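Local coordinates for 3,6-diketocamphane 1,6-monooxygenase (Pseudomonas putida, PDB 4UWM), which catalyses the Baeyer-Villiger oxidation of a diketocamphane to its lactone with FMNH2 and O2, a step in the breakdown of (-)-camphor, at residues A[21-24]-A[25-29]; A[30-33]-A[34-38]; A[97-100]-A[101-104]; A[356-359]-A[360-364]. All coordinates share one frame; numbering follows the deposited sequence.

In the fold
Interactions 1 and 2 follow each other on helix 19-35 of the TIM-type barrel, their centres about 13 Å apart, the first in the body of the helix and the second at its C-terminal end. Interaction 3 comes later in the chain, where helix 85-98 gives way to strand 105-108. Interaction 4 lies last, on helix 356-369. Helices 19-35 and 356-369 are packed together: Trp25 CZ3 is 3.8 Å from Phe359 CZ, and Gln32 OE1 is 3.5 Å from Leu362 CD1. Interactions 3 and 4, with centres about 26 Å apart, do not touch. Interactions 1 and 3 both touch the second subunit of the homodimer, whereas no other chain touches interactions 2 and 4.

Interaction 1 (A[21-24]-A[25-29]); sequences QTFD and WGIKS
Trp25 takes the first of four successive i to i+4 bonds in this part of helix 19-35: its N donates to Gln21 O at 2.9 Å, with an N-H...O angle of 167°. Gly26 N repeats the step to Thr22 O (3.0 Å). Ile27 N donates to Phe23 O, and one turn of the helix also brings their side chains together, Ile27 CD1 lying 3.8 Å from Phe23 CE2 at an oblique approach to the ring. Lys28 N bonds to Asp24 O at 2.9 Å, and the same two residues are joined again by their ends. With CG of Asp24 turned anti to N (chi1 -165°) and the lysine chain extended, Lys28 NZ, in the one of two deposited conformers described, meets the syn side of Asp24 OD2 at 2.8 Å in a salt bridge, 28° out of the carboxylate plane. Tyr352 OH also bonds to Asp24 OD2, so two partners grip that oxygen. Shortening Asp24 to an alanine is likely to leave the Lys28 ammonium without its mate and the Tyr352 hydroxyl without this partner. Ser29 turns back on Trp25: both its N and OG donate to Trp25 O, from opposite faces of the carbonyl plane, while OG stands 3.4 Å above the centre of the indole. In the beta-alpha-beta unit of strand 4-9, helix 19-35 and strand 40-43, Trp25 meets Phe9 of the first strand; Phe23 and Ile27 pack on Leu60 and Ala63 of helix 57-65, and Phe23 also meets Ile98 of the second subunit.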
ATOM      1  N   GLN A  21       9.032  -0.470 -13.974  1.00 15.27           N
ATOM      2  CA  GLN A  21       8.373  -0.765 -15.249  1.00 16.85           C
ATOM      3  C   GLN A  21       7.053  -1.507 -15.011  1.00 15.24           C
ATOM      4  O   GLN A  21       6.054  -1.231 -15.663  1.00 16.96           O
ATOM      5  CB  GLN A  21       9.280  -1.628 -16.133  1.00 20.64           C
ATOM      6  CG  GLN A  21      10.494  -0.913 -16.734  1.00 18.44           C
ATOM      7  CD  GLN A  21      11.431  -1.907 -17.417  1.00 24.20           C
ATOM      8  OE1 GLN A  21      11.742  -2.986 -16.887  1.00 19.82           O
ATOM      9  NE2 GLN A  21      11.873  -1.548 -18.614  1.00 31.79           N
ATOM     10  N   THR A  22       7.065  -2.447 -14.078  1.00 16.35           N
ATOM     11  CA  THR A  22       5.874  -3.244 -13.771  1.00 14.67           C
ATOM     12  C   THR A  22       4.770  -2.321 -13.259  1.00 13.49           C
ATOM     13  O   THR A  22       3.606  -2.429 -13.661  1.00 14.63           O
ATOM     14  CB  THR A  22       6.238  -4.322 -12.724  1.00 15.68           C
ATOM     15  OG1 THR A  22       7.220  -5.191 -13.284  1.00 15.79           O
ATOM     16  CG2 THR A  22       5.030  -5.157 -12.282  1.00 13.36           C
ATOM     17  N   PHE A  23       5.149  -1.446 -12.336  1.00 14.15           N
ATOM     18  CA  PHE A  23       4.222  -0.493 -11.704  1.00 14.46           C
ATOM     19  C   PHE A  23       3.645   0.476 -12.744  1.00 15.77           C
ATOM     20  O   PHE A  23       2.424   0.677 -12.814  1.00 14.30           O
ATOM     21  CB  PHE A  23       4.925   0.218 -10.539  1.00 14.21           C
ATOM     22  CG  PHE A  23       3.983   0.762  -9.484  1.00 13.82           C
ATOM     23  CD1 PHE A  23       3.305  -0.108  -8.634  1.00 12.34           C
ATOM     24  CD2 PHE A  23       3.799   2.146  -9.331  1.00 16.17           C
ATOM     25  CE1 PHE A  23       2.459   0.386  -7.643  1.00 13.19           C
ATOM     26  CE2 PHE A  23       2.951   2.647  -8.356  1.00 16.84           C
ATOM     27  CZ  PHE A  23       2.268   1.756  -7.516  1.00 14.86           C
ATOM     28  N   ASP A  24       4.512   1.002 -13.614  1.00 16.10           N
ATOM     29  CA  ASP A  24       4.096   1.868 -14.727  1.00 15.89           C
ATOM     30  C   ASP A  24       3.095   1.179 -15.667  1.00 16.12           C
ATOM     31  O   ASP A  24       2.044   1.746 -15.993  1.00 16.46           O
ATOM     32  CB  ASP A  24       5.342   2.368 -15.496  1.00 19.23           C
ATOM     33  CG  ASP A  24       5.033   3.557 -16.426  1.00 24.48           C
ATOM     34  OD1 ASP A  24       4.162   4.402 -16.108  1.00 23.33           O
ATOM     35  OD2 ASP A  24       5.690   3.642 -17.478  1.00 25.35           O
ATOM     36  N   TRP A  25       3.396  -0.056 -16.062  1.00 15.39           N
ATOM     37  CA  TRP A  25       2.498  -0.845 -16.899  1.00 15.81           C
ATOM     38  C   TRP A  25       1.124  -1.089 -16.232  1.00 18.10           C
ATOM     39  O   TRP A  25       0.064  -0.980 -16.881  1.00 17.63           O
ATOM     40  CB  TRP A  25       3.177  -2.175 -17.278  1.00 16.37           C
ATOM     41  CG  TRP A  25       2.325  -3.141 -18.137  1.00 16.51           C
ATOM     42  CD1 TRP A  25       2.167  -4.491 -17.949  1.00 17.94           C
ATOM     43  CD2 TRP A  25       1.603  -2.824 -19.332  1.00 18.29           C
ATOM     44  NE1 TRP A  25       1.350  -5.017 -18.933  1.00 17.60           N
ATOM     45  CE2 TRP A  25       0.994  -4.011 -19.788  1.00 18.17           C
ATOM     46  CE3 TRP A  25       1.386  -1.636 -20.049  1.00 20.00           C
ATOM     47  CZ2 TRP A  25       0.197  -4.057 -20.957  1.00 21.15           C
ATOM     48  CZ3 TRP A  25       0.580  -1.680 -21.202  1.00 20.24           C
ATOM     49  CH2 TRP A  25      -0.002  -2.888 -21.639  1.00 21.38           C
ATOM     50  N   GLY A  26       1.144  -1.405 -14.939  1.00 17.82           N
ATOM     51  CA  GLY A  26      -0.111  -1.548 -14.191  1.00 15.57           C
ATOM     52  C   GLY A  26      -0.985  -0.304 -14.211  1.00 13.89           C
ATOM     53  O   GLY A  26      -2.191  -0.411 -14.461  1.00 16.40           O
ATOM     54  N   ILE A  27      -0.393   0.860 -13.961  1.00 15.09           N
ATOM     55  CA  ILE A  27      -1.146   2.128 -13.945  1.00 17.82           C
ATOM     56  C   ILE A  27      -1.676   2.452 -15.360  1.00 18.78           C
ATOM     57  O   ILE A  27      -2.857   2.776 -15.518  1.00 18.48           O
ATOM     58  CB  ILE A  27      -0.319   3.318 -13.388  1.00 17.43           C
ATOM     59  CG1 ILE A  27       0.048   3.104 -11.897  1.00 19.20           C
ATOM     60  CG2 ILE A  27      -1.088   4.650 -13.546  1.00 17.04           C
ATOM     61  CD1 ILE A  27       1.120   4.068 -11.383  1.00 15.55           C
ATOM     62  N   LYS A  28      -0.800   2.350 -16.372  1.00 18.46           N
ATOM     63  CA  LYS A  28      -1.221   2.568 -17.758  0.60 18.57           C
ATOM     64  C   LYS A  28      -2.343   1.616 -18.151  1.00 19.43           C
ATOM     65  O   LYS A  28      -3.291   2.019 -18.847  1.00 20.60           O
ATOM     66  CB  LYS A  28      -0.016   2.516 -18.714  0.60 18.43           C
ATOM     67  CG  LYS A  28       0.900   3.723 -18.546  0.60 20.04           C
ATOM     68  CD  LYS A  28       2.210   3.633 -19.322  0.60 24.64           C
ATOM     69  CE  LYS A  28       3.026   4.910 -19.120  0.60 25.25           C
ATOM     70  NZ  LYS A  28       4.412   4.806 -19.658  0.60 22.76           N
ATOM     71  N   SER A  29      -2.264   0.381 -17.672  1.00 16.72           N
ATOM     72  CA  SER A  29      -3.277  -0.635 -17.923  1.00 17.78           C
ATOM     73  C   SER A  29      -4.606  -0.251 -17.273  1.00 20.81           C
ATOM     74  O   SER A  29      -5.652  -0.365 -17.910  1.00 19.64           O
ATOM     75  CB  SER A  29      -2.825  -2.008 -17.421  1.00 17.91           C
ATOM     76  OG  SER A  29      -1.905  -2.624 -18.316  1.00 20.59           O
TER

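Interaction 2 (A[30-33]-A[34-38])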
ATOM      1  N   ALA A  30      -4.562   0.225 -16.017  1.00 19.35           N
ATOM      2  CA  ALA A  30      -5.784   0.614 -15.310  1.00 17.13           C
ATOM      3  C   ALA A  30      -6.492   1.788 -16.015  1.00 19.20           C
ATOM      4  O   ALA A  30      -7.715   1.758 -16.201  1.00 18.27           O
ATOM      5  CB  ALA A  30      -5.457   0.989 -13.863  1.00 15.56           C
ATOM      6  N   VAL A  31      -5.722   2.809 -16.384  1.00 17.59           N
ATOM      7  CA  VAL A  31      -6.252   3.982 -17.108  1.00 22.42           C
ATOM      8  C   VAL A  31      -6.901   3.576 -18.454  1.00 22.83           C
ATOM      9  O   VAL A  31      -8.032   3.974 -18.743  1.00 23.30           O
ATOM     10  CB  VAL A  31      -5.173   5.076 -17.318  1.00 23.88           C
ATOM     11  CG1 VAL A  31      -5.693   6.224 -18.184  1.00 27.53           C
ATOM     12  CG2 VAL A  31      -4.699   5.618 -15.979  1.00 24.53           C
ATOM     13  N   GLN A  32      -6.216   2.751 -19.245  1.00 22.00           N
ATOM     14  CA  GLN A  32      -6.725   2.376 -20.569  1.00 23.60           C
ATOM     15  C   GLN A  32      -7.990   1.526 -20.424  1.00 28.89           C
ATOM     16  O   GLN A  32      -8.942   1.719 -21.178  1.00 25.53           O
ATOM     17  CB  GLN A  32      -5.651   1.650 -21.392  1.00 27.52           C
ATOM     18  CG  GLN A  32      -6.001   1.405 -22.864  1.00 25.89           C
ATOM     19  CD  GLN A  32      -6.868   0.168 -23.098  1.00 29.93           C
ATOM     20  OE1 GLN A  32      -6.901  -0.777 -22.293  1.00 22.95           O
ATOM     21  NE2 GLN A  32      -7.567   0.162 -24.220  1.00 28.46           N
ATOM     22  N   ALA A  33      -8.002   0.595 -19.459  1.00 21.62           N
ATOM     23  CA  ALA A  33      -9.173  -0.257 -19.255  1.00 20.52           C
ATOM     24  C   ALA A  33     -10.374   0.591 -18.847  1.00 26.31           C
ATOM     25  O   ALA A  33     -11.482   0.394 -19.362  1.00 26.66           O
ATOM     26  CB  ALA A  33      -8.888  -1.367 -18.239  1.00 20.23           C
ATOM     27  N   ASP A  34     -10.148   1.548 -17.939  1.00 22.10           N
ATOM     28  CA  ASP A  34     -11.178   2.496 -17.543  1.00 28.70           C
ATOM     29  C   ASP A  34     -11.715   3.267 -18.776  1.00 29.19           C
ATOM     30  O   ASP A  34     -12.926   3.396 -18.918  1.00 30.22           O
ATOM     31  CB  ASP A  34     -10.620   3.473 -16.494  1.00 26.17           C
ATOM     32  CG  ASP A  34     -11.671   4.381 -15.896  1.00 20.18           C
ATOM     33  OD1 ASP A  34     -12.712   3.893 -15.378  1.00 22.81           O
ATOM     34  OD2 ASP A  34     -11.422   5.605 -15.883  1.00 20.82           O
ATOM     35  N   SER A  35     -10.812   3.749 -19.641  1.00 27.28           N
ATOM     36  CA  SER A  35     -11.185   4.555 -20.820  0.75 27.40           C
ATOM     37  C   SER A  35     -12.078   3.809 -21.826  1.00 28.71           C
ATOM     38  O   SER A  35     -12.862   4.432 -22.531  1.00 31.96           O
ATOM     39  CB  SER A  35      -9.941   5.089 -21.531  0.75 23.18           C
ATOM     40  OG  SER A  35      -9.292   4.057 -22.256  0.75 22.73           O
ATOM     41  N   VAL A  36     -11.964   2.490 -21.898  1.00 25.78           N
ATOM     42  CA  VAL A  36     -12.757   1.717 -22.860  1.00 25.71           C
ATOM     43  C   VAL A  36     -13.874   0.925 -22.178  1.00 33.35           C
ATOM     44  O   VAL A  36     -14.404  -0.016 -22.759  1.00 37.08           O
ATOM     45  CB  VAL A  36     -11.891   0.804 -23.771  1.00 29.11           C
ATOM     46  CG1 VAL A  36     -10.850   1.625 -24.516  1.00 27.97           C
ATOM     47  CG2 VAL A  36     -11.215  -0.320 -22.982  1.00 30.30           C
ATOM     48  N   GLY A  37     -14.201   1.305 -20.936  1.00 28.07           N
ATOM     49  CA  GLY A  37     -15.361   0.772 -20.217  1.00 27.49           C
ATOM     50  C   GLY A  37     -15.232  -0.631 -19.669  1.00 30.58           C
ATOM     51  O   GLY A  37     -16.238  -1.321 -19.452  1.00 28.29           O
ATOM     52  N   ILE A  38     -14.000  -1.078 -19.442  1.00 27.09           N
ATOM     53  CA  ILE A  38     -13.802  -2.325 -18.710  1.00 25.38           C
ATOM     54  C   ILE A  38     -14.299  -2.119 -17.258  1.00 22.01           C
ATOM     55  O   ILE A  38     -14.070  -1.081 -16.649  1.00 25.25           O
ATOM     56  CB  ILE A  38     -12.356  -2.852 -18.863  1.00 25.78           C
ATOM     57  CG1 ILE A  38     -12.176  -3.384 -20.300  1.00 24.31           C
ATOM     58  CG2 ILE A  38     -12.034  -3.949 -17.838  1.00 21.31           C
ATOM     59  CD1 ILE A  38     -10.762  -3.830 -20.655  1.00 27.73           C
TER
HETATM   60  O   HOH W   1      -9.159   6.185 -17.534  1.00 37.60           O
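Ile38 and Ala33 close the Schellman motif that ends helix 19-35, Ile38 N donating to Ala33 O at 2.9 Å, while Gly37 N returns to Asp34 O. Gly37, with a positive phi of 75°, is the C-prime residue that turns the chain out of the helix, and Ile38 then folds back so that its CB lies 3.8 Å from Ala33 CB. Ser35 OG, in the conformer given of two deposited, sits between the backbone N and the carbonyl carbon, a placement that lets it donate to Gln32 O at 2.6 Å. The same oxygen also accepts the N of Val36, at 3.2 Å, and in that conformer has two donors. Gln32 starts with CG anti to its N (chi1 -171°) but bends at chi2 (-83°), which swings its amide along the helix to the methyls of Val36, with NE2 3.6 Å from CG1. With an alanine instead of Val36, the Gln32 amide would probably face a gap where the methyls stood and be freer to turn. The valine also touches Glu363, and Gln32 packs on helix 356-369 as well, so this end of the helix is seated on its neighbour. The Asp34 carboxylate reaches the loop at residues 69-71: OD1 accepts from the N atoms of Ile71 and Asn70 and OD2 from that of Lys69, tying the helix end to the loop before strand 72-79. One water joins the Val31 carbonyl to this carboxylate, donating to Val31 O at 2.8 Å and to Asp34 OD2 at 2.9 Å.

Interaction 3 (A[97-100]-A[101-104])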
ATOM      1  N   GLN A  97     -12.757   3.421   0.867  1.00 16.21           N
ATOM      2  CA  GLN A  97     -13.182   4.821   0.976  1.00 15.15           C
ATOM      3  C   GLN A  97     -12.574   5.726  -0.100  1.00 18.02           C
ATOM      4  O   GLN A  97     -13.281   6.592  -0.640  1.00 17.74           O
ATOM      5  CB  GLN A  97     -12.892   5.433   2.363  1.00 17.76           C
ATOM      6  CG  GLN A  97     -13.793   4.940   3.503  1.00 18.66           C
ATOM      7  CD  GLN A  97     -13.546   5.685   4.818  1.00 17.62           C
ATOM      8  OE1 GLN A  97     -13.217   6.858   4.821  1.00 19.04           O
ATOM      9  NE2 GLN A  97     -13.687   4.987   5.937  1.00 18.94           N
ATOM     10  N   ILE A  98     -11.262   5.583  -0.354  1.00 14.57           N
ATOM     11  CA  ILE A  98     -10.573   6.436  -1.337  0.70 14.22           C
ATOM     12  C   ILE A  98     -11.223   6.246  -2.713  1.00 14.34           C
ATOM     13  O   ILE A  98     -11.402   7.215  -3.452  1.00 18.69           O
ATOM     14  CB  ILE A  98      -9.048   6.110  -1.425  0.70 12.65           C
ATOM     15  CG1 ILE A  98      -8.341   6.445  -0.100  0.70 10.66           C
ATOM     16  CG2 ILE A  98      -8.385   6.872  -2.563  0.70 12.11           C
ATOM     17  CD1 ILE A  98      -6.931   5.880   0.015  0.70  8.62           C
ATOM     18  N   LEU A  99     -11.571   5.004  -3.027  1.00 14.97           N
ATOM     19  CA  LEU A  99     -12.198   4.626  -4.290  1.00 16.77           C
ATOM     20  C   LEU A  99     -13.729   4.878  -4.320  1.00 19.71           C
ATOM     21  O   LEU A  99     -14.385   4.582  -5.312  1.00 20.07           O
ATOM     22  CB  LEU A  99     -11.958   3.140  -4.514  1.00 13.51           C
ATOM     23  CG  LEU A  99     -10.529   2.825  -4.968  1.00 15.91           C
ATOM     24  CD1 LEU A  99     -10.229   1.354  -4.773  1.00 13.23           C
ATOM     25  CD2 LEU A  99     -10.341   3.241  -6.429  1.00 19.22           C
ATOM     26  N   GLU A 100     -14.285   5.363  -3.218  1.00 20.00           N
ATOM     27  CA  GLU A 100     -15.735   5.562  -3.106  1.00 23.47           C
ATOM     28  C   GLU A 100     -16.511   4.300  -3.481  1.00 22.56           C
ATOM     29  O   GLU A 100     -17.510   4.357  -4.181  1.00 23.73           O
ATOM     30  CB  GLU A 100     -16.161   6.784  -3.923  1.00 21.92           C
ATOM     31  CG  GLU A 100     -15.472   8.028  -3.400  1.00 22.79           C
ATOM     32  CD  GLU A 100     -15.748   9.281  -4.195  1.00 32.91           C
ATOM     33  OE1 GLU A 100     -15.794   9.229  -5.438  1.00 33.17           O
ATOM     34  OE2 GLU A 100     -15.879  10.340  -3.567  1.00 27.73           O
ATOM     35  N   GLY A 101     -16.012   3.158  -3.012  1.00 22.02           N
ATOM     36  CA  GLY A 101     -16.668   1.867  -3.198  1.00 21.85           C
ATOM     37  C   GLY A 101     -16.451   1.163  -4.524  1.00 23.04           C
ATOM     38  O   GLY A 101     -17.022   0.090  -4.740  1.00 24.55           O
ATOM     39  N   ARG A 102     -15.627   1.740  -5.410  1.00 20.13           N
ATOM     40  CA  ARG A 102     -15.218   1.052  -6.642  1.00 19.67           C
ATOM     41  C   ARG A 102     -14.170   0.027  -6.289  1.00 20.12           C
ATOM     42  O   ARG A 102     -13.029   0.113  -6.774  1.00 20.67           O
ATOM     43  CB  ARG A 102     -14.613   2.023  -7.670  1.00 19.11           C
ATOM     44  CG  ARG A 102     -15.509   3.168  -8.118  1.00 23.62           C
ATOM     45  CD  ARG A 102     -14.847   4.004  -9.204  1.00 21.91           C
ATOM     46  NE  ARG A 102     -13.765   4.875  -8.745  1.00 24.88           N
ATOM     47  CZ  ARG A 102     -12.533   4.920  -9.268  1.00 21.58           C
ATOM     48  NH1 ARG A 102     -12.172   4.133 -10.288  1.00 23.92           N
ATOM     49  NH2 ARG A 102     -11.665   5.790  -8.793  1.00 23.12           N
ATOM     50  N   TYR A 103     -14.558  -0.958  -5.477  1.00 19.77           N
ATOM     51  CA  TYR A 103     -13.593  -1.848  -4.845  1.00 18.79           C
ATOM     52  C   TYR A 103     -14.303  -3.122  -4.483  1.00 20.04           C
ATOM     53  O   TYR A 103     -15.461  -3.079  -4.096  1.00 23.13           O
ATOM     54  CB  TYR A 103     -13.013  -1.150  -3.579  1.00 17.28           C
ATOM     55  CG  TYR A 103     -12.072  -2.017  -2.802  1.00 17.14           C
ATOM     56  CD1 TYR A 103     -12.550  -2.882  -1.819  1.00 17.45           C
ATOM     57  CD2 TYR A 103     -10.699  -1.996  -3.061  1.00 16.60           C
ATOM     58  CE1 TYR A 103     -11.700  -3.715  -1.131  1.00 18.53           C
ATOM     59  CE2 TYR A 103      -9.829  -2.827  -2.368  1.00 14.78           C
ATOM     60  CZ  TYR A 103     -10.340  -3.673  -1.396  1.00 16.09           C
ATOM     61  OH  TYR A 103      -9.506  -4.521  -0.705  1.00 13.50           O
ATOM     62  N   PHE A 104     -13.636  -4.263  -4.627  1.00 17.71           N
ATOM     63  CA  PHE A 104     -14.065  -5.464  -3.927  1.00 18.50           C
ATOM     64  C   PHE A 104     -12.848  -6.260  -3.516  1.00 19.25           C
ATOM     65  O   PHE A 104     -11.739  -5.967  -3.964  1.00 17.54           O
ATOM     66  CB  PHE A 104     -15.136  -6.296  -4.689  1.00 18.23           C
ATOM     67  CG  PHE A 104     -14.696  -6.825  -6.031  1.00 17.83           C
ATOM     68  CD1 PHE A 104     -14.668  -5.992  -7.148  1.00 19.67           C
ATOM     69  CD2 PHE A 104     -14.350  -8.175  -6.180  1.00 17.59           C
ATOM     70  CE1 PHE A 104     -14.276  -6.483  -8.388  1.00 20.70           C
ATOM     71  CE2 PHE A 104     -13.945  -8.668  -7.420  1.00 20.14           C
ATOM     72  CZ  PHE A 104     -13.927  -7.813  -8.522  1.00 20.79           C
TER
HETATM   73  O   HOH W   2     -12.353   7.773  -6.040  1.00 27.03           O
HETATM   74  O   HOH W   3     -14.853   7.392  -7.280  1.00 31.37           O
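Arg102 N donates to Leu99 O at 3.1 Å and closes a type I' turn, whose central residues Glu100 and Gly101 both have positive phi (52° and 82°). Glu100, the first residue beyond the helix, uses its positive phi in a Schellman motif. Arg102 in turn centres an inverse gamma turn through a weak bond from Tyr103 N to Gly101 O. Solvent carries the next contact: one water donates to Glu100 OE1 (2.8 Å) and accepts from Arg102 NE (3.1 Å), bridging two opposite charges that do not touch. Leu99 packs with both methyls. Its CD2 rests over one face of the Arg102 guanidinium, 3.7 Å from NH2, while CD1 comes to the edge of the Tyr103 ring, 3.8 Å from CD2 of the tyrosine. The bend at chi3 (-74°) carries the guanidinium to Ala65 O, Ile71 O and Thr68 OG1, which fix its rotation. The turn thus links helix 85-98 to strand 105-108, with Gln97 against Ala19 of the second subunit, and Leu99 packed on both helix 57-65 and Phe73 of strand 72-79.

Interaction 4 (A[356-359]-A[360-364]); sequences APWF and QSLEL
Leu362 N and Glu363 N donate to Trp358 O and Phe359 O, each at 2.9 Å, as part of the regular i to i+4 bonding at the start of helix 356-369, a helix on the outside of the TIM-type barrel. Gln360 N to Ala356 O (3.0 Å) and Ser361 N to Pro357 O (3.1 Å) complete the set. Ser361 OG bonds to Cys261 N of strand 254-261, which ties the helix to the barrel wall, and Glu363 OE2, in the conformer given, forms a salt bridge with Lys367 one turn on. Between Gln360 NE2 and Glu363 OE1 there is just a weak bond at a poor angle, and both residues have two deposited conformers, so it carries little weight. Packing gathers on Trp358, which is buried. Its CG lies anti to the backbone N (chi1 172°), which lays the indole beside Leu362 one turn later and brings one face up against the leucine. Around it, Tyr351 stacks on the indole and Phe260 touches it; Val346 of strand 343-347 meets both the tryptophan and the leucine, so both side chains lie between the helix and that strand. Phe359 has the other chi1 setting (-70°), with CG beside its own N, and it packs on Gln32 of helix 19-35. Over the indole, Leu362 CG stands 4.1 Å above the ring plane toward its rim, and CD1 lies 3.6 Å from Trp358 NE1.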
ATOM      1  N   ALA A 356      -0.107  -0.826 -28.375  1.00 31.74           N
ATOM      2  CA  ALA A 356      -1.151  -0.534 -29.372  1.00 29.75           C
ATOM      3  C   ALA A 356      -2.074  -1.706 -29.783  1.00 27.33           C
ATOM      4  O   ALA A 356      -3.305  -1.562 -29.715  1.00 34.55           O
ATOM      5  CB  ALA A 356      -0.561   0.174 -30.594  1.00 37.10           C
ATOM      6  N   PRO A 357      -1.500  -2.864 -30.201  1.00 29.71           N
ATOM      7  CA  PRO A 357      -2.379  -3.966 -30.595  1.00 30.80           C
ATOM      8  C   PRO A 357      -3.154  -4.590 -29.420  1.00 31.82           C
ATOM      9  O   PRO A 357      -4.260  -5.113 -29.605  1.00 29.70           O
ATOM     10  CB  PRO A 357      -1.422  -4.984 -31.223  1.00 31.38           C
ATOM     11  CG  PRO A 357      -0.070  -4.630 -30.738  1.00 29.28           C
ATOM     12  CD  PRO A 357      -0.077  -3.168 -30.459  1.00 27.34           C
ATOM     13  N   TRP A 358      -2.580  -4.512 -28.223  1.00 32.67           N
ATOM     14  CA  TRP A 358      -3.234  -5.008 -27.000  1.00 31.07           C
ATOM     15  C   TRP A 358      -4.395  -4.081 -26.568  1.00 23.25           C
ATOM     16  O   TRP A 358      -5.522  -4.528 -26.324  1.00 27.90           O
ATOM     17  CB  TRP A 358      -2.171  -5.203 -25.904  1.00 29.86           C
ATOM     18  CG  TRP A 358      -2.715  -5.527 -24.559  1.00 27.65           C
ATOM     19  CD1 TRP A 358      -2.755  -4.699 -23.462  1.00 28.26           C
ATOM     20  CD2 TRP A 358      -3.309  -6.758 -24.154  1.00 31.08           C
ATOM     21  NE1 TRP A 358      -3.343  -5.344 -22.403  1.00 23.48           N
ATOM     22  CE2 TRP A 358      -3.698  -6.606 -22.793  1.00 23.97           C
ATOM     23  CE3 TRP A 358      -3.555  -7.979 -24.801  1.00 29.57           C
ATOM     24  CZ2 TRP A 358      -4.316  -7.623 -22.081  1.00 30.08           C
ATOM     25  CZ3 TRP A 358      -4.165  -8.999 -24.081  1.00 39.18           C
ATOM     26  CH2 TRP A 358      -4.538  -8.813 -22.730  1.00 32.84           C
ATOM     27  N   PHE A 359      -4.126  -2.786 -26.504  1.00 23.75           N
ATOM     28  CA  PHE A 359      -5.168  -1.788 -26.272  1.00 25.40           C
ATOM     29  C   PHE A 359      -6.358  -1.849 -27.264  1.00 31.01           C
ATOM     30  O   PHE A 359      -7.527  -1.756 -26.850  1.00 27.95           O
ATOM     31  CB  PHE A 359      -4.543  -0.391 -26.230  1.00 24.79           C
ATOM     32  CG  PHE A 359      -3.700  -0.132 -24.999  1.00 25.36           C
ATOM     33  CD1 PHE A 359      -3.755  -0.990 -23.885  1.00 26.70           C
ATOM     34  CD2 PHE A 359      -2.887   1.000 -24.923  1.00 24.25           C
ATOM     35  CE1 PHE A 359      -2.993  -0.729 -22.742  1.00 25.16           C
ATOM     36  CE2 PHE A 359      -2.128   1.260 -23.786  1.00 28.85           C
ATOM     37  CZ  PHE A 359      -2.184   0.393 -22.692  1.00 24.73           C
ATOM     38  N   GLN A 360      -6.048  -2.018 -28.559  1.00 35.51           N
ATOM     39  CA  GLN A 360      -7.065  -2.169 -29.609  0.50 31.49           C
ATOM     40  C   GLN A 360      -7.912  -3.410 -29.341  1.00 30.25           C
ATOM     41  O   GLN A 360      -9.147  -3.348 -29.387  1.00 33.73           O
ATOM     42  CB  GLN A 360      -6.409  -2.270 -30.996  0.50 38.54           C
ATOM     43  CG  GLN A 360      -7.378  -2.186 -32.173  0.50 43.31           C
ATOM     44  CD  GLN A 360      -7.991  -0.804 -32.324  0.50 47.98           C
ATOM     45  OE1 GLN A 360      -7.663  -0.066 -33.255  0.50 51.48           O
ATOM     46  NE2 GLN A 360      -8.877  -0.442 -31.400  0.50 43.33           N
ATOM     47  N   SER A 361      -7.239  -4.533 -29.063  1.00 28.60           N
ATOM     48  CA  SER A 361      -7.891  -5.792 -28.685  1.00 29.70           C
ATOM     49  C   SER A 361      -8.875  -5.590 -27.528  1.00 30.31           C
ATOM     50  O   SER A 361     -10.027  -6.017 -27.608  1.00 32.85           O
ATOM     51  CB  SER A 361      -6.850  -6.866 -28.320  1.00 27.77           C
ATOM     52  OG  SER A 361      -7.461  -8.071 -27.854  1.00 28.23           O
ATOM     53  N   LEU A 362      -8.421  -4.937 -26.458  1.00 35.44           N
ATOM     54  CA  LEU A 362      -9.277  -4.687 -25.296  1.00 27.77           C
ATOM     55  C   LEU A 362     -10.460  -3.792 -25.650  1.00 30.56           C
ATOM     56  O   LEU A 362     -11.585  -4.056 -25.198  1.00 29.75           O
ATOM     57  CB  LEU A 362      -8.478  -4.119 -24.103  1.00 27.02           C
ATOM     58  CG  LEU A 362      -7.440  -5.032 -23.432  1.00 25.21           C
ATOM     59  CD1 LEU A 362      -6.795  -4.250 -22.288  1.00 23.63           C
ATOM     60  CD2 LEU A 362      -8.055  -6.329 -22.912  1.00 25.90           C
ATOM     61  N   GLU A 363     -10.218  -2.754 -26.463  1.00 30.45           N
ATOM     62  CA  GLU A 363     -11.325  -1.944 -26.961  0.70 29.78           C
ATOM     63  C   GLU A 363     -12.348  -2.775 -27.743  1.00 31.00           C
ATOM     64  O   GLU A 363     -13.551  -2.577 -27.570  1.00 31.42           O
ATOM     65  CB  GLU A 363     -10.833  -0.777 -27.800  0.70 28.72           C
ATOM     66  CG  GLU A 363     -11.914   0.241 -28.079  0.70 30.09           C
ATOM     67  CD  GLU A 363     -11.360   1.527 -28.618  0.70 37.75           C
ATOM     68  OE1 GLU A 363     -10.433   1.470 -29.452  0.70 49.03           O
ATOM     69  OE2 GLU A 363     -11.847   2.597 -28.201  0.70 48.11           O
ATOM     70  N   LEU A 364     -11.879  -3.709 -28.569  1.00 34.64           N
ATOM     71  CA  LEU A 364     -12.775  -4.541 -29.370  1.00 37.16           C
ATOM     72  C   LEU A 364     -13.629  -5.470 -28.507  1.00 41.94           C
ATOM     73  O   LEU A 364     -14.844  -5.580 -28.715  1.00 33.07           O
ATOM     74  CB  LEU A 364     -11.996  -5.346 -30.411  1.00 41.44           C
ATOM     75  CG  LEU A 364     -11.425  -4.548 -31.585  1.00 43.18           C
ATOM     76  CD1 LEU A 364     -10.600  -5.458 -32.481  1.00 47.89           C
ATOM     77  CD2 LEU A 364     -12.525  -3.843 -32.374  1.00 42.96           C
TER